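Local atomic coordinates of DNA double-strand break repair nuclease NurA (Sulfolobus solfataricus, PDB entry 2YGK), a protein that acts with the HerA helicase in DNA double-strand break repair, as a manganese-dependent nuclease that processes linear double-stranded DNA ends. Residues Thr224-Ile237 with Arg252-Gly266. Numbering follows the deposited sequence.
Sequences TEKRGFSKLIIKNI and RKMEYTTFYTRLDNG
An antiparallel strand pair in the mixed sheet of the NurA domain joins 228-236 to 255-262, and its register shows a break. Gly-228 pairs with Arg-262 and Ile-233 with Thr-258, one residue out of step, so two separate ladders are joined through a short irregular break. There Ser-230 fills in for the backbone: its OG, turned between backbone N and carbonyl carbon (chi1 72°), accepts the Tyr-260 N-H almost straight (3.0 Å, 175°) and donates to Lys-231 O. Gly-228 O is gripped twice, by Arg-262 N and Thr-261 OG1 from opposite faces of its plane. Beyond the break, Lys-235 lays CB over one face of the Tyr-256 ring, 4.0 Å from the centroid, a CH-pi contact, before its amine reaches Asp-208 in a salt bridge. At the other end Arg-262 NH1 bonds Thr-224 OG1 (2.6 Å) and Lys-226 O (3.1 Å), both in the guanidinium plane, although NH1 stands above the carbonyl plane of Lys-226; NE bonds Lys-267 O. With an alanine in its place, Lys-226 O and Thr-224 OG1 would probably lose their shared donor, and with it this link to the chain just after helix 216-223. Asn-265 OD1 accepts the Arg-227 N-H, nearly straight (177°) and in its side-chain carbonyl plane, and Arg-227 NE gives a bent hydrogen bond to Leu-263 O, at the guanidinium edge. Such an antiparallel pair, interrupted by a one-residue register shift, belongs to the mixed sheet of a domain from the RNase H clan.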
loop_
_atom_site.group_PDB
_atom_site.type_symbol
_atom_site.label_atom_id
_atom_site.label_comp_id
_atom_site.label_asym_id
_atom_site.label_seq_id
_atom_site.Cartn_x
_atom_site.Cartn_y
_atom_site.Cartn_z
ATOM N N THR A 224 29.918 4.447 -8.053
ATOM C CA THR A 224 30.641 5.691 -7.813
ATOM C C THR A 224 30.626 5.960 -6.315
ATOM O O THR A 224 29.696 5.528 -5.612
ATOM C CB THR A 224 29.998 6.872 -8.552
ATOM O OG1 THR A 224 28.823 7.323 -7.868
ATOM C CG2 THR A 224 29.631 6.499 -9.975
ATOM N N GLU A 225 31.648 6.655 -5.830
ATOM C CA GLU A 225 31.744 7.018 -4.417
ATOM C C GLU A 225 31.749 8.511 -4.216
ATOM O O GLU A 225 31.165 8.993 -3.250
ATOM C CB GLU A 225 33.007 6.422 -3.763
ATOM C CG GLU A 225 33.021 6.404 -2.185
ATOM C CD GLU A 225 33.872 7.529 -1.512
ATOM O OE1 GLU A 225 35.076 7.656 -1.825
ATOM O OE2 GLU A 225 33.343 8.269 -0.637
ATOM N N LYS A 226 32.420 9.233 -5.115
ATOM C CA LYS A 226 32.768 10.626 -4.870
ATOM C C LYS A 226 31.621 11.590 -5.195
ATOM O O LYS A 226 30.746 11.318 -6.040
ATOM C CB LYS A 226 34.018 11.016 -5.649
ATOM C CG LYS A 226 35.332 10.462 -5.089
ATOM C CD LYS A 226 35.953 11.468 -4.147
ATOM C CE LYS A 226 37.112 10.911 -3.305
ATOM N NZ LYS A 226 37.965 12.056 -2.720
ATOM N N ARG A 227 31.619 12.724 -4.500
ATOM C CA ARG A 227 30.669 13.800 -4.780
ATOM C C ARG A 227 30.659 14.170 -6.275
ATOM O O ARG A 227 31.706 14.321 -6.886
ATOM C CB ARG A 227 31.034 15.014 -3.935
ATOM C CG ARG A 227 30.255 16.291 -4.233
ATOM C CD ARG A 227 30.809 17.444 -3.370
ATOM N NE ARG A 227 29.912 18.602 -3.259
ATOM C CZ ARG A 227 30.040 19.740 -3.946
ATOM N NH1 ARG A 227 30.994 19.889 -4.858
ATOM N NH2 ARG A 227 29.191 20.745 -3.737
ATOM N N GLY A 228 29.474 14.308 -6.850
ATOM C CA GLY A 228 29.362 14.598 -8.261
ATOM C C GLY A 228 27.964 14.630 -8.869
ATOM O O GLY A 228 26.975 14.829 -8.200
ATOM N N PHE A 229 27.912 14.469 -10.182
ATOM C CA PHE A 229 26.686 14.595 -10.925
ATOM C C PHE A 229 26.729 13.803 -12.183
ATOM O O PHE A 229 27.773 13.492 -12.697
ATOM C CB PHE A 229 26.388 16.052 -11.240
ATOM C CG PHE A 229 27.381 16.690 -12.120
ATOM C CD1 PHE A 229 28.561 17.221 -11.592
ATOM C CD2 PHE A 229 27.160 16.783 -13.480
ATOM C CE1 PHE A 229 29.510 17.837 -12.429
ATOM C CE2 PHE A 229 28.100 17.389 -14.324
ATOM C CZ PHE A 229 29.269 17.916 -13.798
ATOM N N SER A 230 25.567 13.442 -12.680
ATOM C CA SER A 230 25.507 12.565 -13.835
ATOM C C SER A 230 25.343 13.349 -15.104
ATOM O O SER A 230 24.987 14.519 -15.084
ATOM C CB SER A 230 24.276 11.692 -13.708
ATOM O OG SER A 230 23.108 12.460 -13.926
ATOM N N LYS A 231 25.525 12.670 -16.223
ATOM C CA LYS A 231 24.986 13.147 -17.469
ATOM C C LYS A 231 23.549 13.663 -17.242
ATOM O O LYS A 231 22.760 13.084 -16.476
ATOM C CB LYS A 231 25.005 12.033 -18.496
ATOM C CG LYS A 231 24.233 12.352 -19.755
ATOM C CD LYS A 231 24.705 11.516 -20.955
ATOM C CE LYS A 231 24.340 12.218 -22.272
ATOM N NZ LYS A 231 24.095 11.306 -23.421
ATOM N N LEU A 232 23.250 14.770 -17.914
ATOM C CA LEU A 232 21.969 15.439 -17.854
ATOM C C LEU A 232 21.059 14.768 -18.823
ATOM O O LEU A 232 21.473 14.401 -19.888
ATOM C CB LEU A 232 22.107 16.924 -18.210
ATOM C CG LEU A 232 22.669 17.780 -17.057
ATOM C CD1 LEU A 232 23.940 17.167 -16.414
ATOM C CD2 LEU A 232 22.980 19.219 -17.525
ATOM N N ILE A 233 19.817 14.590 -18.416
ATOM C CA ILE A 233 18.819 13.928 -19.204
ATOM C C ILE A 233 17.750 14.960 -19.424
ATOM O O ILE A 233 17.394 15.681 -18.488
ATOM C CB ILE A 233 18.174 12.771 -18.439
ATOM C CG1 ILE A 233 19.233 11.852 -17.828
ATOM C CG2 ILE A 233 17.232 12.008 -19.334
ATOM C CD1 ILE A 233 18.641 10.619 -17.149
ATOM N N ILE A 234 17.245 15.024 -20.654
ATOM C CA ILE A 234 16.221 15.975 -21.041
ATOM C C ILE A 234 14.983 15.166 -21.363
ATOM O O ILE A 234 15.011 14.296 -22.218
ATOM C CB ILE A 234 16.721 16.864 -22.210
ATOM C CG1 ILE A 234 17.921 17.691 -21.730
ATOM C CG2 ILE A 234 15.636 17.806 -22.708
ATOM C CD1 ILE A 234 18.754 18.262 -22.818
ATOM N N LYS A 235 13.914 15.434 -20.623
ATOM C CA LYS A 235 12.703 14.613 -20.622
ATOM C C LYS A 235 11.490 15.451 -20.996
ATOM O O LYS A 235 11.560 16.675 -20.992
ATOM C CB LYS A 235 12.478 14.049 -19.220
ATOM C CG LYS A 235 13.600 13.145 -18.727
ATOM C CD LYS A 235 13.223 12.410 -17.450
ATOM C CE LYS A 235 12.132 11.369 -17.660
ATOM N NZ LYS A 235 12.519 10.344 -18.666
ATOM N N ASN A 236 10.373 14.801 -21.304
ATOM C CA ASN A 236 9.143 15.536 -21.594
ATOM C C ASN A 236 7.953 14.936 -20.853
ATOM O O ASN A 236 8.110 13.996 -20.090
ATOM C CB ASN A 236 8.908 15.639 -23.119
ATOM C CG ASN A 236 8.502 14.303 -23.768
ATOM O OD1 ASN A 236 8.633 13.226 -23.175
ATOM N ND2 ASN A 236 8.018 14.380 -25.003
ATOM N N ILE A 237 6.770 15.494 -21.049
ATOM C CA ILE A 237 5.594 15.026 -20.342
ATOM C C ILE A 237 4.478 14.697 -21.324
ATOM O O ILE A 237 3.772 13.701 -21.165
ATOM C CB ILE A 237 5.099 16.077 -19.373
ATOM C CG1 ILE A 237 6.264 16.864 -18.784
ATOM C CG2 ILE A 237 4.329 15.425 -18.265
ATOM C CD1 ILE A 237 5.804 17.949 -17.841
ATOM N N ARG A 252 1.953 20.697 -21.077
ATOM C CA ARG A 252 2.132 19.554 -21.971
ATOM C C ARG A 252 3.435 19.638 -22.783
ATOM O O ARG A 252 4.086 18.613 -22.978
ATOM C CB ARG A 252 0.913 19.353 -22.881
ATOM C CG ARG A 252 -0.342 18.825 -22.171
ATOM C CD ARG A 252 -1.565 18.759 -23.126
ATOM N NE ARG A 252 -2.731 18.110 -22.502
ATOM C CZ ARG A 252 -3.365 17.023 -22.954
ATOM N NH1 ARG A 252 -2.989 16.417 -24.079
ATOM N NH2 ARG A 252 -4.405 16.542 -22.273
ATOM N N LYS A 253 3.839 20.830 -23.236
ATOM C CA LYS A 253 5.200 21.001 -23.821
ATOM C C LYS A 253 6.183 21.529 -22.785
ATOM O O LYS A 253 7.015 22.398 -23.107
ATOM C CB LYS A 253 5.263 21.902 -25.087
ATOM C CG LYS A 253 4.318 23.062 -25.080
ATOM C CD LYS A 253 4.348 23.992 -26.316
ATOM C CE LYS A 253 2.978 24.655 -26.654
ATOM N NZ LYS A 253 2.863 25.010 -28.066
HETATM N N MSE A 254 6.107 21.027 -21.550
HETATM C CA MSE A 254 7.180 21.303 -20.625
HETATM C C MSE A 254 8.204 20.226 -20.850
HETATM O O MSE A 254 7.889 19.039 -20.828
HETATM C CB MSE A 254 6.739 21.397 -19.157
HETATM C CG MSE A 254 6.236 22.805 -18.762
HETATM SE SE MSE A 254 7.127 24.374 -19.657
HETATM C CE MSE A 254 5.919 25.772 -19.056
ATOM N N GLU A 255 9.414 20.674 -21.156
ATOM C CA GLU A 255 10.577 19.825 -21.177
ATOM C C GLU A 255 11.365 20.168 -19.924
ATOM O O GLU A 255 11.590 21.346 -19.618
ATOM C CB GLU A 255 11.422 20.065 -22.436
ATOM C CG GLU A 255 10.901 19.326 -23.674
ATOM C CD GLU A 255 11.953 19.199 -24.783
ATOM O OE1 GLU A 255 12.573 20.223 -25.187
ATOM O OE2 GLU A 255 12.150 18.057 -25.253
ATOM N N TYR A 256 11.778 19.137 -19.198
ATOM C CA TYR A 256 12.571 19.341 -18.011
ATOM C C TYR A 256 13.860 18.560 -18.063
ATOM O O TYR A 256 14.058 17.716 -18.931
ATOM C CB TYR A 256 11.767 19.030 -16.750
ATOM C CG TYR A 256 11.351 17.604 -16.550
ATOM C CD1 TYR A 256 10.296 17.058 -17.261
ATOM C CD2 TYR A 256 11.969 16.820 -15.596
ATOM C CE1 TYR A 256 9.889 15.731 -17.054
ATOM C CE2 TYR A 256 11.590 15.517 -15.372
ATOM C CZ TYR A 256 10.549 14.966 -16.101
ATOM O OH TYR A 256 10.174 13.665 -15.855
ATOM N N THR A 257 14.752 18.886 -17.135
ATOM C CA THR A 257 16.035 18.232 -17.044
ATOM C C THR A 257 16.116 17.422 -15.754
ATOM O O THR A 257 15.708 17.897 -14.695
ATOM C CB THR A 257 17.171 19.244 -17.067
ATOM O OG1 THR A 257 17.080 20.029 -18.253
ATOM C CG2 THR A 257 18.502 18.543 -17.070
ATOM N N THR A 258 16.648 16.204 -15.867
ATOM C CA THR A 258 16.977 15.414 -14.718
ATOM C C THR A 258 18.493 15.252 -14.657
ATOM O O THR A 258 19.157 15.115 -15.677
ATOM C CB THR A 258 16.258 14.049 -14.763
ATOM O OG1 THR A 258 14.831 14.255 -14.843
ATOM C CG2 THR A 258 16.546 13.245 -13.512
ATOM N N PHE A 259 19.046 15.328 -13.457
ATOM C CA PHE A 259 20.369 14.767 -13.199
ATOM C C PHE A 259 20.353 14.104 -11.838
ATOM O O PHE A 259 19.464 14.366 -11.033
ATOM C CB PHE A 259 21.463 15.830 -13.267
ATOM C CG PHE A 259 21.320 16.935 -12.266
ATOM C CD1 PHE A 259 20.542 18.038 -12.538
ATOM C CD2 PHE A 259 21.991 16.896 -11.075
ATOM C CE1 PHE A 259 20.397 19.088 -11.588
ATOM C CE2 PHE A 259 21.861 17.947 -10.132
ATOM C CZ PHE A 259 21.057 19.023 -10.393
ATOM N N TYR A 260 21.350 13.256 -11.600
ATOM C CA TYR A 260 21.596 12.630 -10.318
ATOM C C TYR A 260 22.813 13.247 -9.717
ATOM O O TYR A 260 23.790 13.503 -10.398
ATOM C CB TYR A 260 21.844 11.180 -10.523
ATOM C CG TYR A 260 20.623 10.473 -10.992
ATOM C CD1 TYR A 260 19.634 10.036 -10.070
ATOM C CD2 TYR A 260 20.420 10.222 -12.335
ATOM C CE1 TYR A 260 18.510 9.360 -10.491
ATOM C CE2 TYR A 260 19.280 9.515 -12.772
ATOM C CZ TYR A 260 18.325 9.106 -11.840
ATOM O OH TYR A 260 17.202 8.413 -12.264
ATOM N N THR A 261 22.786 13.520 -8.435
ATOM C CA THR A 261 23.953 14.143 -7.817
ATOM C C THR A 261 24.143 13.475 -6.482
ATOM O O THR A 261 23.191 12.958 -5.895
ATOM C CB THR A 261 23.750 15.704 -7.638
ATOM O OG1 THR A 261 24.936 16.333 -7.082
ATOM C CG2 THR A 261 22.542 15.966 -6.786
ATOM N N ARG A 262 25.406 13.442 -6.067
ATOM C CA ARG A 262 25.818 13.126 -4.733
ATOM C C ARG A 262 26.459 14.378 -4.249
ATOM O O ARG A 262 27.436 14.813 -4.860
ATOM C CB ARG A 262 26.852 11.992 -4.745
ATOM C CG ARG A 262 27.442 11.699 -3.359
ATOM C CD ARG A 262 28.425 10.559 -3.382
ATOM N NE ARG A 262 27.844 9.240 -3.690
ATOM C CZ ARG A 262 28.032 8.525 -4.806
ATOM N NH1 ARG A 262 28.788 8.975 -5.797
ATOM N NH2 ARG A 262 27.454 7.327 -4.940
ATOM N N LEU A 263 25.952 14.943 -3.150
ATOM C CA LEU A 263 26.420 16.237 -2.628
ATOM C C LEU A 263 27.674 16.123 -1.789
ATOM O O LEU A 263 28.363 17.123 -1.574
ATOM C CB LEU A 263 25.351 16.915 -1.783
ATOM C CG LEU A 263 24.086 17.176 -2.599
ATOM C CD1 LEU A 263 22.982 17.474 -1.672
ATOM C CD2 LEU A 263 24.246 18.280 -3.668
ATOM N N ASP A 264 27.970 14.909 -1.330
ATOM C CA ASP A 264 28.994 14.668 -0.316
ATOM C C ASP A 264 29.595 13.280 -0.529
ATOM O O ASP A 264 28.858 12.285 -0.711
ATOM C CB ASP A 264 28.342 14.772 1.044
ATOM C CG ASP A 264 29.298 14.556 2.173
ATOM O OD1 ASP A 264 30.507 14.325 1.929
ATOM O OD2 ASP A 264 28.818 14.604 3.341
ATOM N N ASN A 265 30.930 13.227 -0.539
ATOM C CA ASN A 265 31.673 11.991 -0.733
ATOM C C ASN A 265 31.123 10.870 0.120
ATOM O O ASN A 265 31.021 11.028 1.314
ATOM C CB ASN A 265 33.126 12.198 -0.347
ATOM C CG ASN A 265 33.940 12.911 -1.417
ATOM O OD1 ASN A 265 33.502 13.084 -2.561
ATOM N ND2 ASN A 265 35.165 13.279 -1.062
ATOM N N GLY A 266 30.765 9.748 -0.493
ATOM C CA GLY A 266 30.400 8.542 0.238
ATOM C C GLY A 266 28.942 8.433 0.615
ATOM O O GLY A 266 28.510 7.419 1.175
#